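Local coordinates for protein flagellin hook IN motif family (Aeromonas hydrophila subsp. hydrophila, PDB 6XI1) that probably serves as a calcium-bound, tandem-repeat beta-sandwich extender that carries the adhesive part of an RTX adhesin out to its target, at residues 88-92 and 93-97. Residues are numbered along the deposited sequence; the frame is centred on the assembly and turned at random.
Sequences YNVDN and SKVQY. With CA (calcium ion), chain M; CA (calcium ion), chain L.
Asn92 and Gln96 meet where strand 85-91 of a cadherin-like beta-sandwich domain runs out into a turn, and that turn leads straight to the calcium sites at the junction with the next domain. The tight part is built round one backbone oxygen. Gln96 NE2 donates to Asn92 O at 2.9 Å in an almost straight bond (179°); the oxygen lies in the plane of the glutamine amide, while the donor sits above the Asn92 carbonyl plane. Val95 N gives the same oxygen a weak second bond of 3.3 Å. One residue earlier, Lys94 N closes the turn on Asp91 O at 3.0 Å.

The chi2 bend of Gln96 (-60°) folds its chain back toward Asn92, and the amide's own rotation then gives NE2 to Asn92 O and OE1 to a calcium. The two side-chain amides stand nearly perpendicular, 78° apart. Asn92 turns its ND2 to Asp38, itself a ligand of that same calcium, so it serves as a second-shell residue. On the buried side of the turn, the methyls Val90 CG2 and Val95 CG1 come tip to tip at 4.1 Å, and Val95 continues onto Ile124 of strand 117-125.

The outer side is much looser. Ser93 and Lys94 are exposed there, and the bent lysine brings NZ only to 3.8 Å from Asp91 OD2, a long salt bridge.

Main chain and side chain of Gln96 each hold a calcium at the junction, and Glu37 and Asp129 are ligands of both ions: Gln96 O binds the first at 2.3 Å, with Leu98, Val127 and Asp162, and Gln96 OE1 binds the second at 2.4 Å, with Asp38 and two waters.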
loop_
_atom_site.group_PDB
_atom_site.type_symbol
_atom_site.label_atom_id
_atom_site.label_comp_id
_atom_site.label_asym_id
_atom_site.label_seq_id
_atom_site.Cartn_x
_atom_site.Cartn_y
_atom_site.Cartn_z
ATOM N N TYR A 88 37.548 50.654 35.685
ATOM C CA TYR A 88 37.786 49.258 35.237
ATOM C C TYR A 88 37.164 49.088 33.848
ATOM O O TYR A 88 36.005 49.528 33.644
ATOM C CB TYR A 88 37.207 48.270 36.244
ATOM C CG TYR A 88 37.248 46.846 35.762
ATOM C CD1 TYR A 88 38.365 46.048 35.991
ATOM C CD2 TYR A 88 36.184 46.308 35.062
ATOM C CE1 TYR A 88 38.396 44.723 35.576
ATOM C CE2 TYR A 88 36.227 44.998 34.602
ATOM C CZ TYR A 88 37.321 44.196 34.883
ATOM O OH TYR A 88 37.358 42.887 34.463
ATOM N N ASN A 89 37.930 48.486 32.935
ATOM C CA ASN A 89 37.487 48.151 31.555
ATOM C C ASN A 89 37.834 46.684 31.269
ATOM O O ASN A 89 38.922 46.260 31.635
ATOM C CB ASN A 89 38.140 49.037 30.491
ATOM C CG ASN A 89 37.605 50.448 30.512
ATOM O OD1 ASN A 89 36.397 50.674 30.501
ATOM N ND2 ASN A 89 38.499 51.408 30.595
ATOM N N VAL A 90 36.902 45.945 30.677
ATOM C CA VAL A 90 37.192 44.595 30.113
ATOM C C VAL A 90 36.424 44.454 28.799
ATOM O O VAL A 90 35.257 44.915 28.727
ATOM C CB VAL A 90 36.896 43.475 31.135
ATOM C CG1 VAL A 90 35.417 43.391 31.479
ATOM C CG2 VAL A 90 37.410 42.117 30.663
ATOM N N ASP A 91 37.078 43.875 27.783
ATOM C CA ASP A 91 36.422 43.520 26.497
ATOM C C ASP A 91 35.289 42.534 26.803
ATOM O O ASP A 91 35.579 41.455 27.343
ATOM C CB ASP A 91 37.414 42.918 25.505
ATOM C CG ASP A 91 38.411 43.920 24.937
ATOM O OD1 ASP A 91 38.074 45.116 24.867
ATOM O OD2 ASP A 91 39.517 43.499 24.590
ATOM N N ASN A 92 34.057 42.901 26.477
ATOM C CA ASN A 92 32.882 41.992 26.564
ATOM C C ASN A 92 33.171 40.649 25.864
ATOM O O ASN A 92 32.687 39.616 26.349
ATOM C CB ASN A 92 31.664 42.644 25.948
ATOM C CG ASN A 92 30.397 41.894 26.272
ATOM O OD1 ASN A 92 30.171 41.494 27.407
ATOM N ND2 ASN A 92 29.562 41.732 25.266
ATOM N N SER A 93 33.985 40.655 24.806
ATOM C CA SER A 93 34.329 39.446 24.009
ATOM C C SER A 93 35.076 38.434 24.885
ATOM O O SER A 93 34.939 37.229 24.646
ATOM C CB SER A 93 35.119 39.816 22.762
ATOM O OG SER A 93 36.414 40.290 23.106
ATOM N N LYS A 94 35.798 38.881 25.914
ATOM C CA LYS A 94 36.697 38.004 26.687
ATOM C C LYS A 94 35.950 37.323 27.842
ATOM O O LYS A 94 36.556 36.470 28.493
ATOM C CB LYS A 94 37.875 38.800 27.264
ATOM C CG LYS A 94 38.895 39.324 26.259
ATOM C CD LYS A 94 40.107 39.965 26.953
ATOM C CE LYS A 94 41.450 39.636 26.326
ATOM N NZ LYS A 94 41.862 40.670 25.348
ATOM N N VAL A 95 34.718 37.726 28.160
ATOM C CA VAL A 95 33.978 37.156 29.322
ATOM C C VAL A 95 32.767 36.348 28.840
ATOM O O VAL A 95 31.995 35.912 29.699
ATOM C CB VAL A 95 33.568 38.258 30.311
ATOM C CG1 VAL A 95 34.774 39.031 30.826
ATOM C CG2 VAL A 95 32.552 39.209 29.696
ATOM N N GLN A 96 32.646 36.103 27.536
ATOM C CA GLN A 96 31.479 35.385 26.950
ATOM C C GLN A 96 31.439 33.987 27.545
ATOM O O GLN A 96 30.341 33.489 27.788
ATOM C CB GLN A 96 31.577 35.328 25.428
ATOM C CG GLN A 96 31.388 36.681 24.751
ATOM C CD GLN A 96 30.057 37.315 25.041
ATOM O OE1 GLN A 96 28.979 36.769 24.741
ATOM N NE2 GLN A 96 30.119 38.483 25.682
ATOM N N TYR A 97 32.611 33.411 27.844
ATOM C CA TYR A 97 32.748 32.008 28.311
ATOM C C TYR A 97 32.068 31.798 29.668
ATOM O O TYR A 97 31.844 30.641 30.041
ATOM C CB TYR A 97 34.209 31.586 28.380
ATOM C CG TYR A 97 34.942 32.126 29.575
ATOM C CD1 TYR A 97 35.549 33.368 29.535
ATOM C CD2 TYR A 97 35.088 31.379 30.723
ATOM C CE1 TYR A 97 36.228 33.873 30.639
ATOM C CE2 TYR A 97 35.726 31.893 31.849
ATOM C CZ TYR A 97 36.324 33.142 31.796
ATOM O OH TYR A 97 36.930 33.677 32.905
HETATM CA CA CA M . 26.917 36.250 25.803
HETATM CA CA CA L . 28.166 33.599 28.603
HETATM O O HOH W 1 24.498 35.771 26.120
HETATM O O HOH W 2 26.105 37.172 23.802
#